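Local coordinates for putative cell invasion protein with MAC/Perforin domain (Bacteroides thetaiotaomicron VPI-5482, PDB 3KK7) that is of unknown function but belongs to the membrane-attack complex/perforin family and was named a putative cell invasion protein, at residues Gly478-Phe482 with Val519-Lys525; Tyr491-Pro495 with Leu532-Ile538. All coordinates share one frame. Numbering follows the deposited sequence.

Interaction 1. Residues Gly478-Phe482 with Val519-Lys525; sequences GMYKF and VNGIPIK
An edge strand can pair with a passing loop, and Lys481 illustrates how. Residues 480-482 form an extended strand; 519-521 end a helix, and from Ile522 onward the chain leaves helical geometry and runs extended in the same direction as the strand. Tyr480 faces Pro523 (CA-CA 5.1 Å) and Lys481 faces Ile524 (4.9 Å). Lys481 N donates to Pro523 O at 3.0 Å, and Lys525 N to Lys481 O at 2.8 Å, so one residue bonds on both sides of Ile524. The Lys481 side chain (chi1 p, then t throughout) stretches across Ile522, with Lys481 CB 3.7 Å from Ile522 CG2, until its NZ donates to Val519 O at 2.8 Å, tying the strand to the end of the helix. The second-largest burial belongs to Lys525 and Tyr480: Tyr480 (chi1 m) brings CD1 to 3.6 Å from Lys525 CB, with Lys525 CD over one ring face, while Pro523 CG lies 3.9 Å from Tyr480 CD1. Ile522 (m, t) points its CB toward the strand, its CG2 3.4 Å from Tyr480 C. Strand 480-484 is an outermost strand of a four-stranded mixed sheet, and the arrangement is an isolated parallel beta bridge added to that edge.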
loop_
_atom_site.group_PDB
_atom_site.type_symbol
_atom_site.label_atom_id
_atom_site.label_comp_id
_atom_site.label_asym_id
_atom_site.label_seq_id
_atom_site.Cartn_x
_atom_site.Cartn_y
_atom_site.Cartn_z
ATOM N N GLY A 478 -17.915 28.916 7.021
ATOM C CA GLY A 478 -18.931 28.400 6.096
ATOM C C GLY A 478 -19.196 26.906 6.131
ATOM O O GLY A 478 -19.411 26.297 5.082
HETATM N N MSE A 479 -19.244 26.305 7.318
HETATM C CA MSE A 479 -19.214 24.859 7.388
HETATM C C MSE A 479 -20.298 24.156 8.133
HETATM O O MSE A 479 -20.901 24.692 9.054
HETATM C CB MSE A 479 -17.881 24.454 7.952
HETATM C CG MSE A 479 -16.824 25.119 7.161
HETATM SE SE MSE A 479 -15.229 24.188 7.178
HETATM C CE MSE A 479 -15.626 22.543 6.214
ATOM N N TYR A 480 -20.527 22.928 7.690
ATOM C CA TYR A 480 -21.447 22.016 8.321
ATOM C C TYR A 480 -20.695 20.715 8.568
ATOM O O TYR A 480 -19.600 20.515 8.057
ATOM C CB TYR A 480 -22.648 21.749 7.414
ATOM C CG TYR A 480 -23.509 22.963 7.108
ATOM C CD1 TYR A 480 -24.627 23.260 7.871
ATOM C CD2 TYR A 480 -23.213 23.790 6.028
ATOM C CE1 TYR A 480 -25.426 24.359 7.572
ATOM C CE2 TYR A 480 -23.999 24.884 5.724
ATOM C CZ TYR A 480 -25.098 25.162 6.500
ATOM O OH TYR A 480 -25.865 26.246 6.192
ATOM N N LYS A 481 -21.289 19.832 9.351
ATOM C CA LYS A 481 -20.671 18.552 9.627
ATOM C C LYS A 481 -21.741 17.471 9.776
ATOM O O LYS A 481 -22.919 17.765 10.062
ATOM C CB LYS A 481 -19.833 18.639 10.906
ATOM C CG LYS A 481 -20.677 18.676 12.157
ATOM C CD LYS A 481 -19.891 18.984 13.416
ATOM C CE LYS A 481 -20.782 18.816 14.642
ATOM N NZ LYS A 481 -20.075 19.232 15.853
ATOM N N PHE A 482 -21.321 16.226 9.587
ATOM C CA PHE A 482 -22.156 15.083 9.943
ATOM C C PHE A 482 -21.270 13.865 10.227
ATOM O O PHE A 482 -20.131 13.788 9.740
ATOM C CB PHE A 482 -23.182 14.775 8.845
ATOM C CG PHE A 482 -22.586 14.143 7.622
ATOM C CD1 PHE A 482 -21.979 14.927 6.646
ATOM C CD2 PHE A 482 -22.623 12.760 7.448
ATOM C CE1 PHE A 482 -21.421 14.337 5.500
ATOM C CE2 PHE A 482 -22.058 12.155 6.312
ATOM C CZ PHE A 482 -21.455 12.939 5.335
ATOM N N VAL A 519 -15.241 23.079 16.170
ATOM C CA VAL A 519 -16.003 22.005 15.574
ATOM C C VAL A 519 -17.332 21.742 16.285
ATOM O O VAL A 519 -18.331 21.426 15.644
ATOM C CB VAL A 519 -15.141 20.722 15.498
ATOM C CG1 VAL A 519 -16.008 19.509 15.162
ATOM C CG2 VAL A 519 -13.997 20.925 14.463
ATOM N N ASN A 520 -17.344 21.884 17.607
ATOM C CA ASN A 520 -18.570 21.697 18.374
ATOM C C ASN A 520 -19.628 22.717 17.976
ATOM O O ASN A 520 -20.812 22.406 17.976
ATOM C CB ASN A 520 -18.313 21.794 19.883
ATOM C CG ASN A 520 -17.555 20.596 20.449
ATOM O OD1 ASN A 520 -17.608 19.479 19.929
ATOM N ND2 ASN A 520 -16.868 20.829 21.550
ATOM N N GLY A 521 -19.198 23.931 17.642
ATOM C CA GLY A 521 -20.109 24.980 17.180
ATOM C C GLY A 521 -20.650 24.770 15.774
ATOM O O GLY A 521 -21.714 25.295 15.441
ATOM N N ILE A 522 -19.924 24.008 14.948
ATOM C CA ILE A 522 -20.340 23.736 13.569
ATOM C C ILE A 522 -21.716 23.040 13.545
ATOM O O ILE A 522 -21.914 22.028 14.231
ATOM C CB ILE A 522 -19.280 22.868 12.804
ATOM C CG1 ILE A 522 -18.012 23.692 12.526
ATOM C CG2 ILE A 522 -19.865 22.294 11.495
ATOM C CD1 ILE A 522 -16.893 22.924 11.789
ATOM N N PRO A 523 -22.667 23.578 12.762
ATOM C CA PRO A 523 -23.987 22.931 12.702
ATOM C C PRO A 523 -24.016 21.601 11.932
ATOM O O PRO A 523 -23.356 21.445 10.908
ATOM C CB PRO A 523 -24.883 23.987 12.034
ATOM C CG PRO A 523 -23.962 24.927 11.362
ATOM C CD PRO A 523 -22.663 24.896 12.108
ATOM N N ILE A 524 -24.792 20.663 12.459
ATOM C CA ILE A 524 -24.994 19.355 11.865
ATOM C C ILE A 524 -25.910 19.443 10.644
ATOM O O ILE A 524 -27.058 19.888 10.750
ATOM C CB ILE A 524 -25.681 18.379 12.873
ATOM C CG1 ILE A 524 -24.717 17.988 13.995
ATOM C CG2 ILE A 524 -26.188 17.135 12.154
ATOM C CD1 ILE A 524 -25.379 17.271 15.138
ATOM N N LYS A 525 -25.407 19.008 9.496
ATOM C CA LYS A 525 -26.236 18.861 8.308
ATOM C C LYS A 525 -25.735 17.689 7.488
ATOM O O LYS A 525 -24.622 17.718 6.948
ATOM C CB LYS A 525 -26.241 20.125 7.449
ATOM C CG LYS A 525 -27.194 20.042 6.242
ATOM C CD LYS A 525 -27.527 21.414 5.657
ATOM C CE LYS A 525 -28.742 21.361 4.740
ATOM N NZ LYS A 525 -29.240 22.742 4.482
#

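Interaction 2. Residues Tyr491-Pro495 with Leu532-Ile538; sequences YIYNP and LYQRYKI
A strand that alternates its side chains can present aromatic bumps to the end of a helix and the chain that follows it, as Tyr491 and Tyr493 do here. Tyr491 (m) and Tyr493 (p) project toward 532-538, whereas Ile492 points away. The opposing chain finishes a helix at Arg535, with Tyr536 N bonded to Leu532 O at 2.8 Å, turns extended at Tyr536 and enters a strand at Lys537. Backbones stay apart, Tyr493 CA to Tyr536 CA being 7.9 Å and Tyr491 CA to Ile538 CA 8.3 Å, so side chains fill the gap. Leu532 (t, p) enters the hollow between the two tyrosines: Leu532 CD2 lies over one face of the Tyr491 ring, 3.4 Å from Tyr491 CD1, and Leu532 CD1 is 4.1 Å from Tyr493 CB. Ile538 CG2 meets the edge of Tyr491 at CE1, 4.2 Å away. Tyr536 (m) reaches the far end, its OH 3.2 Å from Pro495 CA and its CE2 3.4 Å from Asn494 O. Tyr493 turns its edge to the Tyr536 face in an offset edge-to-face pair, centroids 5.6 Å apart and planes at 84°. Thus helix 529-535 packs on the sheet, while strand 499-504, contributing Cys500 and Ala502, lies between strands 489-494 and 537-540.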
loop_
_atom_site.group_PDB
_atom_site.type_symbol
_atom_site.label_atom_id
_atom_site.label_comp_id
_atom_site.label_asym_id
_atom_site.label_seq_id
_atom_site.Cartn_x
_atom_site.Cartn_y
_atom_site.Cartn_z
ATOM N N TYR A 491 -17.383 14.247 9.015
ATOM C CA TYR A 491 -17.042 14.936 7.780
ATOM C C TYR A 491 -17.531 16.369 7.945
ATOM O O TYR A 491 -18.745 16.614 8.077
ATOM C CB TYR A 491 -17.690 14.270 6.570
ATOM C CG TYR A 491 -17.194 12.891 6.291
ATOM C CD1 TYR A 491 -16.045 12.695 5.545
ATOM C CD2 TYR A 491 -17.860 11.774 6.767
ATOM C CE1 TYR A 491 -15.557 11.413 5.271
ATOM C CE2 TYR A 491 -17.377 10.483 6.495
ATOM C CZ TYR A 491 -16.220 10.326 5.748
ATOM O OH TYR A 491 -15.711 9.090 5.461
ATOM N N ILE A 492 -16.561 17.285 8.013
ATOM C CA ILE A 492 -16.807 18.719 8.111
ATOM C C ILE A 492 -16.574 19.296 6.721
ATOM O O ILE A 492 -15.483 19.177 6.169
ATOM C CB ILE A 492 -15.904 19.375 9.159
ATOM C CG1 ILE A 492 -16.028 18.591 10.467
ATOM C CG2 ILE A 492 -16.293 20.818 9.371
ATOM C CD1 ILE A 492 -15.463 19.295 11.698
ATOM N N TYR A 493 -17.619 19.884 6.148
ATOM C CA TYR A 493 -17.607 20.250 4.741
ATOM C C TYR A 493 -18.087 21.656 4.539
ATOM O O TYR A 493 -18.947 22.136 5.269
ATOM C CB TYR A 493 -18.476 19.286 3.918
ATOM C CG TYR A 493 -19.963 19.344 4.201
ATOM C CD1 TYR A 493 -20.509 18.660 5.282
ATOM C CD2 TYR A 493 -20.829 20.049 3.354
ATOM C CE1 TYR A 493 -21.871 18.679 5.529
ATOM C CE2 TYR A 493 -22.201 20.089 3.595
ATOM C CZ TYR A 493 -22.716 19.406 4.686
ATOM O OH TYR A 493 -24.068 19.450 4.943
ATOM N N ASN A 494 -17.489 22.302 3.542
ATOM C CA ASN A 494 -17.834 23.661 3.136
ATOM C C ASN A 494 -18.599 23.607 1.812
ATOM O O ASN A 494 -17.987 23.419 0.753
ATOM C CB ASN A 494 -16.563 24.488 2.979
ATOM C CG ASN A 494 -16.845 25.951 2.703
ATOM O OD1 ASN A 494 -17.677 26.296 1.857
ATOM N ND2 ASN A 494 -16.138 26.819 3.408
ATOM N N PRO A 495 -19.932 23.787 1.861
ATOM C CA PRO A 495 -20.731 23.613 0.666
ATOM C C PRO A 495 -20.714 24.813 -0.293
ATOM O O PRO A 495 -21.421 24.773 -1.293
ATOM C CB PRO A 495 -22.116 23.408 1.236
ATOM C CG PRO A 495 -22.138 24.363 2.371
ATOM C CD PRO A 495 -20.750 24.294 2.968
ATOM N N LEU A 532 -20.836 13.595 -1.084
ATOM C CA LEU A 532 -19.577 14.047 -0.520
ATOM C C LEU A 532 -18.403 13.705 -1.431
ATOM O O LEU A 532 -17.666 14.583 -1.871
ATOM C CB LEU A 532 -19.372 13.441 0.865
ATOM C CG LEU A 532 -18.418 14.208 1.777
ATOM C CD1 LEU A 532 -18.945 15.659 1.972
ATOM C CD2 LEU A 532 -18.254 13.448 3.118
ATOM N N TYR A 533 -18.235 12.436 -1.763
ATOM C CA TYR A 533 -17.064 12.068 -2.546
ATOM C C TYR A 533 -17.176 12.397 -4.030
ATOM O O TYR A 533 -16.173 12.395 -4.739
ATOM C CB TYR A 533 -16.656 10.597 -2.322
ATOM C CG TYR A 533 -17.675 9.509 -2.635
ATOM C CD1 TYR A 533 -18.118 9.280 -3.940
ATOM C CD2 TYR A 533 -18.120 8.639 -1.641
ATOM C CE1 TYR A 533 -19.004 8.241 -4.245
ATOM C CE2 TYR A 533 -19.025 7.605 -1.936
ATOM C CZ TYR A 533 -19.463 7.416 -3.243
ATOM O OH TYR A 533 -20.362 6.417 -3.540
ATOM N N GLN A 534 -18.375 12.647 -4.528
ATOM C CA GLN A 534 -18.491 13.017 -5.943
ATOM C C GLN A 534 -18.236 14.501 -6.161
ATOM O O GLN A 534 -17.792 14.894 -7.245
ATOM C CB GLN A 534 -19.843 12.626 -6.538
ATOM C CG GLN A 534 -19.979 11.148 -6.696
ATOM C CD GLN A 534 -21.194 10.737 -7.444
ATOM O OE1 GLN A 534 -22.135 11.515 -7.658
ATOM N NE2 GLN A 534 -21.189 9.499 -7.872
ATOM N N ARG A 535 -18.521 15.314 -5.139
ATOM C CA ARG A 535 -18.507 16.759 -5.291
ATOM C C ARG A 535 -17.546 17.469 -4.363
ATOM O O ARG A 535 -17.331 18.658 -4.536
ATOM C CB ARG A 535 -19.929 17.317 -5.119
ATOM C CG ARG A 535 -20.951 16.860 -6.228
ATOM C CD ARG A 535 -22.374 17.462 -6.036
ATOM N NE ARG A 535 -22.288 18.888 -5.687
ATOM C CZ ARG A 535 -23.247 19.612 -5.100
ATOM N NH1 ARG A 535 -24.440 19.082 -4.818
ATOM N NH2 ARG A 535 -23.009 20.892 -4.808
ATOM N N TYR A 536 -16.952 16.768 -3.397
ATOM C CA TYR A 536 -15.999 17.407 -2.483
ATOM C C TYR A 536 -14.594 16.796 -2.582
ATOM O O TYR A 536 -14.419 15.687 -3.084
ATOM C CB TYR A 536 -16.514 17.360 -1.036
ATOM C CG TYR A 536 -17.749 18.203 -0.803
ATOM C CD1 TYR A 536 -18.994 17.772 -1.229
ATOM C CD2 TYR A 536 -17.675 19.427 -0.150
ATOM C CE1 TYR A 536 -20.139 18.538 -1.026
ATOM C CE2 TYR A 536 -18.825 20.214 0.073
ATOM C CZ TYR A 536 -20.061 19.767 -0.377
ATOM O OH TYR A 536 -21.209 20.517 -0.189
ATOM N N LYS A 537 -13.603 17.574 -2.161
ATOM C CA LYS A 537 -12.267 17.083 -1.892
ATOM C C LYS A 537 -12.244 16.801 -0.394
ATOM O O LYS A 537 -12.624 17.640 0.408
ATOM C CB LYS A 537 -11.215 18.135 -2.239
ATOM C CG LYS A 537 -11.037 18.435 -3.754
ATOM C CD LYS A 537 -10.358 17.276 -4.511
ATOM C CE LYS A 537 -10.268 17.579 -6.008
ATOM N NZ LYS A 537 -9.385 16.607 -6.727
ATOM N N ILE A 538 -11.836 15.604 -0.023
ATOM C CA ILE A 538 -11.832 15.192 1.363
ATOM C C ILE A 538 -10.389 15.013 1.874
ATOM O O ILE A 538 -9.586 14.284 1.278
ATOM C CB ILE A 538 -12.608 13.868 1.558
ATOM C CG1 ILE A 538 -14.042 13.974 1.015
ATOM C CG2 ILE A 538 -12.648 13.509 3.032
ATOM C CD1 ILE A 538 -14.677 12.654 0.890
#

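Interactions 1 and 2 lie in the D3 domain of the MACPF protein, their centres 13 Å apart, and share one four-stranded sheet. Their segments alternate along the chain: 478-482, 491-495, 519-525, then 532-538, so the two closures interlock. Strands 480-484 and 489-494 are antiparallel neighbours, bonded through Tyr480 O and Tyr493 N at 2.8 Å, and Lys525 O meets Tyr493 OH at 2.7 Å, a probable hydrogen bond. Ile492 packs on Ile522 and Val519, while Tyr491 and Tyr493 face Leu532; the successive helices 516-521 and 529-535 therefore pack against opposite faces of the sheet, joined by a chain that passes its edge.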